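Local coordinates for DNA polymerase II large subunit (Pyrococcus horikoshii, PDB 7OEC), which probably excises itself from the large-subunit precursor of an archaeal DNA polymerase by protein splicing, as the intein embedded in that enzyme, at residues 41-52 with 64-72; 118-126 with 159-167. The protein carries 2 engineered substitutions. All coordinates share one frame; numbering follows the deposited sequence.

Interaction 1. Residues 41-52 with 64-72. With PEG (di(hydroxyethyl)ether), chain E; SO4 (sulfate ion), chain B.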
loop_
_atom_site.group_PDB
_atom_site.type_symbol
_atom_site.label_atom_id
_atom_site.label_comp_id
_atom_site.label_asym_id
_atom_site.label_seq_id
_atom_site.Cartn_x
_atom_site.Cartn_y
_atom_site.Cartn_z
ATOM N N TYR A 41 -17.643 -0.319 4.082
ATOM C CA TYR A 41 -17.729 -1.694 4.527
ATOM C C TYR A 41 -16.438 -2.065 5.224
ATOM O O TYR A 41 -15.355 -1.892 4.670
ATOM C CB TYR A 41 -17.911 -2.633 3.345
ATOM C CG TYR A 41 -19.202 -2.451 2.593
ATOM C CD1 TYR A 41 -20.341 -3.121 2.993
ATOM C CD2 TYR A 41 -19.297 -1.587 1.500
ATOM C CE1 TYR A 41 -21.540 -2.957 2.326
ATOM C CE2 TYR A 41 -20.490 -1.413 0.834
ATOM C CZ TYR A 41 -21.617 -2.118 1.241
ATOM O OH TYR A 41 -22.832 -1.957 0.561
ATOM N N VAL A 42 -16.562 -2.591 6.425
ATOM C CA VAL A 42 -15.420 -2.951 7.239
ATOM C C VAL A 42 -15.532 -4.419 7.610
ATOM O O VAL A 42 -16.584 -4.867 8.085
ATOM C CB VAL A 42 -15.360 -2.083 8.505
ATOM C CG1 VAL A 42 -14.190 -2.516 9.355
ATOM C CG2 VAL A 42 -15.231 -0.658 8.111
ATOM N N ARG A 43 -14.423 -5.143 7.441
ATOM C CA ARG A 43 -14.287 -6.519 7.896
ATOM C C ARG A 43 -13.103 -6.634 8.853
ATOM O O ARG A 43 -12.037 -6.068 8.602
ATOM C CB ARG A 43 -14.127 -7.460 6.690
ATOM C CG ARG A 43 -15.298 -7.501 5.802
ATOM C CD ARG A 43 -15.098 -8.451 4.635
ATOM N NE ARG A 43 -16.271 -8.592 3.792
ATOM C CZ ARG A 43 -16.397 -9.527 2.866
ATOM N NH1 ARG A 43 -15.428 -10.403 2.685
ATOM N NH2 ARG A 43 -17.488 -9.575 2.123
ATOM N N LYS A 44 -13.288 -7.351 9.974
ATOM C CA LYS A 44 -12.229 -7.499 10.984
ATOM C C LYS A 44 -11.804 -8.932 11.322
ATOM O O LYS A 44 -10.739 -9.111 11.926
ATOM C CB LYS A 44 -12.598 -6.811 12.318
ATOM C CG LYS A 44 -12.826 -5.351 12.145
ATOM C CD LYS A 44 -13.129 -4.674 13.442
ATOM C CE LYS A 44 -13.463 -3.241 13.148
ATOM N NZ LYS A 44 -13.816 -2.462 14.351
ATOM N N LYS A 45 -12.598 -9.946 10.976
ATOM C CA LYS A 45 -12.343 -11.297 11.462
ATOM C C LYS A 45 -11.687 -12.118 10.370
ATOM O O LYS A 45 -12.307 -12.366 9.329
ATOM C CB LYS A 45 -13.648 -11.947 11.885
ATOM C CG LYS A 45 -14.165 -11.409 13.230
ATOM C CD LYS A 45 -15.367 -12.213 13.716
ATOM C CE LYS A 45 -15.926 -11.684 15.050
ATOM N NZ LYS A 45 -17.098 -12.459 15.615
ATOM N N PRO A 46 -10.460 -12.552 10.551
ATOM C CA PRO A 46 -9.733 -13.241 9.483
ATOM C C PRO A 46 -10.151 -14.694 9.285
ATOM O O PRO A 46 -10.394 -15.450 10.232
ATOM C CB PRO A 46 -8.292 -13.172 9.984
ATOM C CG PRO A 46 -8.472 -13.184 11.517
ATOM C CD PRO A 46 -9.633 -12.290 11.735
ATOM N N LYS A 47 -10.210 -15.088 8.011
ATOM C CA LYS A 47 -10.524 -16.476 7.658
ATOM C C LYS A 47 -9.294 -17.394 7.664
ATOM O O LYS A 47 -9.439 -18.625 7.681
ATOM C CB LYS A 47 -11.169 -16.527 6.271
ATOM C CG LYS A 47 -12.517 -15.853 6.185
ATOM C CD LYS A 47 -13.021 -15.789 4.747
ATOM C CE LYS A 47 -14.347 -15.027 4.697
ATOM N NZ LYS A 47 -14.721 -14.653 3.304
ATOM N N VAL A 48 -8.099 -16.810 7.635
ATOM C CA VAL A 48 -6.826 -17.515 7.608
ATOM C C VAL A 48 -5.936 -16.772 8.594
ATOM O O VAL A 48 -6.201 -15.621 8.963
ATOM C CB VAL A 48 -6.187 -17.522 6.194
ATOM C CG1 VAL A 48 -7.077 -18.329 5.224
ATOM C CG2 VAL A 48 -5.995 -16.091 5.684
ATOM N N ASP A 49 -4.869 -17.438 9.031
ATOM C CA ASP A 49 -3.899 -16.812 9.932
ATOM C C ASP A 49 -3.001 -15.917 9.090
ATOM O O ASP A 49 -2.238 -16.407 8.256
ATOM C CB ASP A 49 -3.081 -17.859 10.686
ATOM C CG ASP A 49 -3.909 -18.603 11.800
ATOM O OD1 ASP A 49 -4.796 -17.975 12.446
ATOM O OD2 ASP A 49 -3.675 -19.824 12.033
ATOM N N ILE A 50 -3.140 -14.608 9.237
ATOM C CA ILE A 50 -2.560 -13.669 8.282
ATOM C C ILE A 50 -1.883 -12.540 9.040
ATOM O O ILE A 50 -2.356 -12.102 10.097
ATOM C CB ILE A 50 -3.614 -13.163 7.256
ATOM C CG1 ILE A 50 -2.912 -12.314 6.161
ATOM C CG2 ILE A 50 -4.825 -12.440 7.955
ATOM C CD1 ILE A 50 -3.707 -12.057 4.948
ATOM N N LYS A 51 -0.723 -12.139 8.526
ATOM C CA LYS A 51 -0.025 -10.950 8.969
ATOM C C LYS A 51 0.392 -10.168 7.731
ATOM O O LYS A 51 0.487 -10.711 6.631
ATOM C CB LYS A 51 1.176 -11.330 9.836
ATOM C CG LYS A 51 0.826 -11.874 11.219
ATOM C CD LYS A 51 2.090 -12.231 11.919
ATOM C CE LYS A 51 1.834 -12.938 13.234
ATOM N NZ LYS A 51 0.707 -12.322 13.992
ATOM N N VAL A 52 0.601 -8.877 7.894
ATOM C CA VAL A 52 1.030 -8.034 6.792
ATOM C C VAL A 52 2.489 -7.674 6.998
ATOM O O VAL A 52 2.946 -7.480 8.133
ATOM C CB VAL A 52 0.102 -6.811 6.655
ATOM C CG1 VAL A 52 0.201 -5.854 7.836
ATOM C CG2 VAL A 52 0.415 -6.082 5.377
ATOM N N LEU A 64 6.779 -8.013 10.498
ATOM C CA LEU A 64 5.414 -8.488 10.344
ATOM C C LEU A 64 4.506 -7.850 11.399
ATOM O O LEU A 64 4.929 -7.599 12.529
ATOM C CB LEU A 64 5.398 -10.004 10.491
ATOM C CG LEU A 64 5.930 -10.813 9.321
ATOM C CD1 LEU A 64 6.028 -12.227 9.719
ATOM C CD2 LEU A 64 4.988 -10.683 8.136
ATOM N N THR A 65 3.252 -7.583 11.029
ATOM C CA THR A 65 2.312 -7.000 11.975
ATOM C C THR A 65 0.897 -7.493 11.690
ATOM O O THR A 65 0.589 -7.983 10.610
ATOM C CB THR A 65 2.411 -5.470 11.988
ATOM O OG1 THR A 65 1.736 -4.979 13.154
ATOM C CG2 THR A 65 1.811 -4.869 10.781
ATOM N N ASP A 66 0.017 -7.297 12.654
ATOM C CA ASP A 66 -1.363 -7.729 12.510
ATOM C C ASP A 66 -2.164 -6.771 11.632
ATOM O O ASP A 66 -1.884 -5.581 11.545
ATOM C CB ASP A 66 -2.008 -7.824 13.892
ATOM C CG ASP A 66 -1.561 -9.072 14.652
ATOM O OD1 ASP A 66 -1.255 -10.091 13.974
ATOM O OD2 ASP A 66 -1.526 -9.053 15.902
ATOM N N ILE A 67 -3.153 -7.313 10.950
ATOM C CA ILE A 67 -4.122 -6.533 10.203
ATOM C C ILE A 67 -5.340 -6.353 11.110
ATOM O O ILE A 67 -5.980 -7.337 11.503
ATOM C CB ILE A 67 -4.502 -7.257 8.905
ATOM C CG1 ILE A 67 -3.288 -7.471 7.984
ATOM C CG2 ILE A 67 -5.602 -6.452 8.238
ATOM C CD1 ILE A 67 -3.500 -8.529 6.954
ATOM N N GLU A 68 -5.644 -5.104 11.472
ATOM C CA GLU A 68 -6.759 -4.814 12.367
ATOM C C GLU A 68 -8.095 -4.833 11.635
ATOM O O GLU A 68 -9.097 -5.300 12.197
ATOM C CB GLU A 68 -6.519 -3.457 13.032
ATOM C CG GLU A 68 -7.405 -3.156 14.194
ATOM C CD GLU A 68 -6.708 -2.301 15.233
ATOM O OE1 GLU A 68 -5.555 -1.883 14.952
ATOM O OE2 GLU A 68 -7.299 -2.069 16.325
ATOM N N GLU A 69 -8.130 -4.347 10.389
ATOM C CA GLU A 69 -9.360 -4.363 9.605
ATOM C C GLU A 69 -9.013 -4.137 8.143
ATOM O O GLU A 69 -7.933 -3.640 7.816
ATOM C CB GLU A 69 -10.365 -3.320 10.083
ATOM C CG GLU A 69 -9.894 -1.937 9.899
ATOM C CD GLU A 69 -10.836 -0.917 10.578
ATOM O OE1 GLU A 69 -11.181 -1.076 11.764
ATOM O OE2 GLU A 69 -11.232 0.042 9.917
ATOM N N VAL A 70 -9.924 -4.551 7.273
ATOM C CA VAL A 70 -9.859 -4.259 5.848
ATOM C C VAL A 70 -11.148 -3.530 5.490
ATOM O O VAL A 70 -12.217 -3.815 6.035
ATOM C CB VAL A 70 -9.686 -5.579 5.071
ATOM C CG1 VAL A 70 -8.371 -6.219 5.398
ATOM C CG2 VAL A 70 -10.792 -6.582 5.417
ATOM N N ILE A 71 -11.059 -2.596 4.561
ATOM C CA ILE A 71 -12.129 -1.651 4.294
ATOM C C ILE A 71 -12.369 -1.588 2.797
ATOM O O ILE A 71 -11.422 -1.548 2.008
ATOM C CB ILE A 71 -11.789 -0.250 4.847
ATOM C CG1 ILE A 71 -11.495 -0.352 6.337
ATOM C CG2 ILE A 71 -12.939 0.758 4.474
ATOM C CD1 ILE A 71 -10.846 0.871 6.903
ATOM N N LYS A 72 -13.636 -1.544 2.412
ATOM C CA LYS A 72 -14.060 -1.340 1.035
ATOM C C LYS A 72 -14.979 -0.124 1.041
ATOM O O LYS A 72 -15.932 -0.066 1.820
ATOM C CB LYS A 72 -14.798 -2.579 0.551
ATOM C CG LYS A 72 -15.393 -2.459 -0.854
ATOM C CD LYS A 72 -16.103 -3.747 -1.207
ATOM C CE LYS A 72 -17.024 -3.646 -2.386
ATOM N NZ LYS A 72 -17.708 -4.953 -2.637
HETATM C C1 PEG E . -14.820 0.317 12.814
HETATM O O1 PEG E . -13.808 0.952 12.054
HETATM C C2 PEG E . -15.874 -0.408 11.949
HETATM O O2 PEG E . -16.401 -1.572 12.560
HETATM C C3 PEG E . -16.908 -2.551 11.677
HETATM C C4 PEG E . -16.547 -3.974 12.143
HETATM O O4 PEG E . -16.490 -4.866 11.045
HETATM S S SO4 B . -17.194 -12.737 -0.172
HETATM O O1 SO4 B . -18.053 -11.664 0.323
HETATM O O2 SO4 B . -16.042 -12.970 0.707
HETATM O O3 SO4 B . -16.701 -12.345 -1.495
HETATM O O4 SO4 B . -17.985 -13.966 -0.210
HETATM O O HOH W 1 -7.974 -8.929 12.348
HETATM O O HOH W 2 -3.525 -10.097 11.439
#
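Lys51 and Val52 meet Thr65 and Asp66 in the antiparallel hairpin of strands 50-56 and 61-74, part of the all-beta Hint fold of inteins. The same long strand later pairs with strand 40-43: Tyr41–Lys72 and Arg43–Val70 are hydrogen-bonded pairs, with the non-hydrogen-bonded pair Val42–Ile71 between them. Where the intervening loop leaves the ladder, water takes over; one molecule donates to Ile50 O and accepts from Ile67 N. At the inner end, Val52 CG1 presses tightly on Thr65 CG2 (3.5 Å), and Ile67 CG1 lies 3.7 Å from Val52 CB.

The side chain of Lys51 can be followed outward. Its CB rests 3.5 Å from Thr65 O, with the methyl Leu64 CD2 farther off, and its CG passes 3.9 Å from Asp66 OD1. The chain runs extended through CD to CE and then bends (chi4 -41°), which brings NZ back to Asp66 OD1 at 3.0 Å; this salt bridge meets the carboxylate on its syn side, 23° out of plane. A leucine here would probably leave the Asp66 carboxylate without its cationic mate and freer to turn.

Where the chain leaves strand 41-43, Lys44 lies alongside Glu69, its CE 3.4 Å from Glu69 OE1, though the salt bridge through NZ is long. Arg43, whose NE pairs with Glu34, turns the edge of its guanidinium to a sulfate ion, probably from the crystallisation liquor: NH1 bonds to sulfate O2, and NH2 donates to sulfate O1 at 2.8 Å.

Interaction 2. Residues 118-126 with 159-167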
loop_
_atom_site.group_PDB
_atom_site.type_symbol
_atom_site.label_atom_id
_atom_site.label_comp_id
_atom_site.label_asym_id
_atom_site.label_seq_id
_atom_site.Cartn_x
_atom_site.Cartn_y
_atom_site.Cartn_z
ATOM N N ASN A 118 11.312 12.207 -7.424
ATOM C CA ASN A 118 11.320 11.780 -6.032
ATOM C C ASN A 118 11.701 10.296 -5.980
ATOM O O ASN A 118 11.432 9.532 -6.916
ATOM C CB ASN A 118 9.946 11.954 -5.353
ATOM C CG ASN A 118 9.564 13.399 -5.071
ATOM O OD1 ASN A 118 8.438 13.639 -4.635
ATOM N ND2 ASN A 118 10.463 14.356 -5.319
ATOM N N ILE A 119 12.302 9.871 -4.867
ATOM C CA ILE A 119 12.767 8.490 -4.708
ATOM C C ILE A 119 11.753 7.663 -3.920
ATOM O O ILE A 119 11.339 8.050 -2.824
ATOM C CB ILE A 119 14.140 8.452 -4.013
ATOM C CG1 ILE A 119 15.169 9.215 -4.850
ATOM C CG2 ILE A 119 14.583 7.014 -3.697
ATOM C CD1 ILE A 119 15.472 8.625 -6.201
ATOM N N ILE A 120 11.449 6.472 -4.437
ATOM C CA ILE A 120 10.649 5.448 -3.773
ATOM C C ILE A 120 11.577 4.297 -3.406
ATOM O O ILE A 120 12.535 4.004 -4.135
ATOM C CB ILE A 120 9.545 4.956 -4.738
ATOM C CG1 ILE A 120 8.626 6.080 -5.164
ATOM C CG2 ILE A 120 8.789 3.783 -4.184
ATOM C CD1 ILE A 120 7.766 6.604 -4.073
ATOM N N ILE A 121 11.319 3.651 -2.269
ATOM C CA ILE A 121 12.112 2.517 -1.817
ATOM C C ILE A 121 11.393 1.238 -2.211
ATOM O O ILE A 121 10.198 1.075 -1.939
ATOM C CB ILE A 121 12.357 2.586 -0.292
ATOM C CG1 ILE A 121 13.119 3.867 0.062
ATOM C CG2 ILE A 121 13.016 1.330 0.231
ATOM C CD1 ILE A 121 14.419 4.025 -0.650
ATOM N N ILE A 122 12.136 0.310 -2.790
ATOM C CA ILE A 122 11.664 -1.046 -2.998
ATOM C C ILE A 122 12.541 -2.002 -2.191
ATOM O O ILE A 122 13.697 -1.709 -1.888
ATOM C CB ILE A 122 11.671 -1.359 -4.496
ATOM C CG1 ILE A 122 13.064 -1.252 -5.024
ATOM C CG2 ILE A 122 10.659 -0.395 -5.312
ATOM C CD1 ILE A 122 13.171 -1.789 -6.432
ATOM N N ILE A 123 11.990 -3.165 -1.835
ATOM C CA ILE A 123 12.690 -4.164 -1.027
ATOM C C ILE A 123 13.044 -5.367 -1.890
ATOM O O ILE A 123 12.181 -5.910 -2.586
ATOM C CB ILE A 123 11.797 -4.645 0.122
ATOM C CG1 ILE A 123 11.370 -3.469 0.984
ATOM C CG2 ILE A 123 12.495 -5.602 0.988
ATOM C CD1 ILE A 123 12.516 -2.700 1.545
ATOM N N ASP A 124 14.284 -5.816 -1.804
ATOM C CA ASP A 124 14.629 -7.121 -2.346
ATOM C C ASP A 124 14.148 -8.156 -1.339
ATOM O O ASP A 124 14.626 -8.164 -0.205
ATOM C CB ASP A 124 16.137 -7.201 -2.543
ATOM C CG ASP A 124 16.564 -8.481 -3.252
ATOM O OD1 ASP A 124 15.976 -9.553 -2.964
ATOM O OD2 ASP A 124 17.506 -8.407 -4.067
ATOM N N GLU A 125 13.205 -9.022 -1.732
ATOM C CA GLU A 125 12.559 -9.914 -0.766
ATOM C C GLU A 125 13.532 -10.958 -0.206
ATOM O O GLU A 125 13.371 -11.400 0.940
ATOM C CB GLU A 125 11.302 -10.556 -1.402
ATOM C CG GLU A 125 10.414 -11.339 -0.396
ATOM C CD GLU A 125 9.148 -11.998 -1.000
ATOM O OE1 GLU A 125 8.802 -11.716 -2.176
ATOM O OE2 GLU A 125 8.507 -12.813 -0.281
ATOM N N SER A 126 14.589 -11.306 -0.953
ATOM C CA SER A 126 15.491 -12.370 -0.509
ATOM C C SER A 126 16.449 -11.879 0.574
ATOM O O SER A 126 16.791 -12.625 1.494
ATOM C CB SER A 126 16.311 -12.917 -1.696
ATOM O OG SER A 126 15.488 -13.344 -2.788
ATOM N N VAL A 159 3.137 -0.592 4.298
ATOM C CA VAL A 159 2.850 -1.818 3.576
ATOM C C VAL A 159 3.823 -1.886 2.408
ATOM O O VAL A 159 4.481 -0.901 2.043
ATOM C CB VAL A 159 1.387 -1.878 3.082
ATOM C CG1 VAL A 159 0.401 -1.949 4.243
ATOM C CG2 VAL A 159 1.036 -0.676 2.231
ATOM N N ILE A 160 3.909 -3.077 1.825
ATOM C CA ILE A 160 4.798 -3.361 0.705
ATOM C C ILE A 160 3.928 -3.837 -0.447
ATOM O O ILE A 160 3.299 -4.895 -0.361
ATOM C CB ILE A 160 5.881 -4.371 1.101
ATOM C CG1 ILE A 160 6.688 -3.764 2.276
ATOM C CG2 ILE A 160 6.765 -4.666 -0.091
ATOM C CD1 ILE A 160 7.677 -4.650 2.859
ATOM N N ILE A 161 3.840 -3.033 -1.506
ATOM C CA ILE A 161 2.809 -3.239 -2.512
ATOM C C ILE A 161 3.396 -3.457 -3.899
ATOM O O ILE A 161 4.516 -3.069 -4.208
ATOM C CB ILE A 161 1.779 -2.102 -2.547
ATOM C CG1 ILE A 161 2.407 -0.785 -2.941
ATOM C CG2 ILE A 161 0.993 -2.068 -1.210
ATOM C CD1 ILE A 161 1.362 0.281 -3.278
ATOM N N ASN A 162 2.610 -4.099 -4.742
ATOM C CA ASN A 162 2.965 -4.319 -6.135
ATOM C C ASN A 162 4.383 -4.887 -6.193
ATOM O O ASN A 162 4.638 -5.905 -5.534
ATOM C CB ASN A 162 2.713 -3.070 -6.950
ATOM C CG ASN A 162 1.249 -2.725 -7.003
ATOM O OD1 ASN A 162 0.403 -3.520 -6.609
ATOM N ND2 ASN A 162 0.937 -1.534 -7.479
ATOM N N GLU A 163 5.278 -4.313 -6.994
ATOM C CA GLU A 163 6.638 -4.822 -7.136
ATOM C C GLU A 163 7.493 -4.317 -5.977
ATOM O O GLU A 163 8.450 -3.552 -6.143
ATOM C CB GLU A 163 7.219 -4.407 -8.478
ATOM C CG GLU A 163 6.338 -4.856 -9.651
ATOM C CD GLU A 163 5.388 -3.764 -10.199
ATOM O OE1 GLU A 163 5.093 -2.786 -9.478
ATOM O OE2 GLU A 163 4.941 -3.894 -11.388
ATOM N N ASN A 164 7.122 -4.772 -4.776
ATOM C CA ASN A 164 7.962 -4.634 -3.584
ATOM C C ASN A 164 8.173 -3.168 -3.165
ATOM O O ASN A 164 9.196 -2.819 -2.572
ATOM C CB ASN A 164 9.297 -5.378 -3.754
ATOM C CG ASN A 164 9.147 -6.870 -3.960
ATOM O OD1 ASN A 164 8.084 -7.413 -4.177
ATOM N ND2 ASN A 164 10.242 -7.531 -3.879
ATOM N N ILE A 165 7.141 -2.338 -3.356
ATOM C CA ILE A 165 7.207 -0.899 -3.118
ATOM C C ILE A 165 6.806 -0.581 -1.688
ATOM O O ILE A 165 5.714 -0.941 -1.254
ATOM C CB ILE A 165 6.298 -0.163 -4.113
ATOM C CG1 ILE A 165 6.847 -0.297 -5.529
ATOM C CG2 ILE A 165 6.160 1.284 -3.712
ATOM C CD1 ILE A 165 5.782 -0.126 -6.596
ATOM N N VAL A 166 7.649 0.142 -0.962
ATOM C CA VAL A 166 7.308 0.547 0.400
ATOM C C VAL A 166 6.422 1.781 0.334
ATOM O O VAL A 166 6.792 2.787 -0.287
ATOM C CB VAL A 166 8.572 0.853 1.214
ATOM C CG1 VAL A 166 8.209 1.382 2.637
ATOM C CG2 VAL A 166 9.423 -0.374 1.334
ATOM N N THR A 167 5.271 1.736 0.998
ATOM C CA THR A 167 4.426 2.922 1.040
ATOM C C THR A 167 3.638 2.943 2.343
ATOM O O THR A 167 3.760 2.061 3.192
ATOM C CB THR A 167 3.566 3.076 -0.225
ATOM O OG1 THR A 167 3.045 4.425 -0.300
ATOM C CG2 THR A 167 2.451 2.154 -0.177
HETATM O O HOH W 3 9.102 4.465 -0.497
HETATM O O HOH W 4 12.456 -9.946 -4.262
HETATM O O HOH W 5 9.598 -10.461 -4.565
#
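Asn164 grips Ile123 twice, through its backbone and through its side chain. Its carbonyl O accepts from Ile123 N at 2.9 Å, while its ND2 donates to Ile123 O at 2.8 Å. With CG anti to the carbonyl carbon (chi1 -61°), the amide reaches across to Ile123 O, which lies somewhat out of the amide plane. The same ND2 also gives to a water that donates to Glu125 OE1, so the amide ties in the turn after the strand.

Ile123 has a second, apolar side: its CG1 lies 3.7 Å from Val166 CG2, the two side chains crossing at a slant. Val166 in turn sends its N to Ile121 O in an almost straight bond (2.9 Å, 174°). The return link, Val166 O to Ile121 N, runs through a water. On the other face, Ile120 CG2 and Ile122 CG2 pack on Ile165.

Strand 119-123 is an edge strand of its four-stranded sheet, with strand 130-141 along its other side. Against it sits the tip of the hairpin 158-168, whose Asn164 and Ile165 both face Ile161, a G1 beta bulge; as in other inteins, this last hairpin probably leads to the C-terminal splice junction.

Overall arrangement
The two contacts illustrate how one all-beta domain can use strand edges differently. Interaction 1 is a surface contact in which strand 61-74 is paired by two successive strands, and lysines, carboxylates, waters and what are probably crystallisation solutes lie along its outer side. Interaction 2 is buried and smaller: a single backbone bridge, isoleucine and valine packing, and one asparagine amide dock a terminal hairpin on the edge of another sheet. They share no strand, and the centres of interactions 1 and 2 are 21 Å apart. Even so, they touch where the inner end of the first meets the hairpin 158-168, with Val52 CG2 packed 4.3 Å from Val159 CG1.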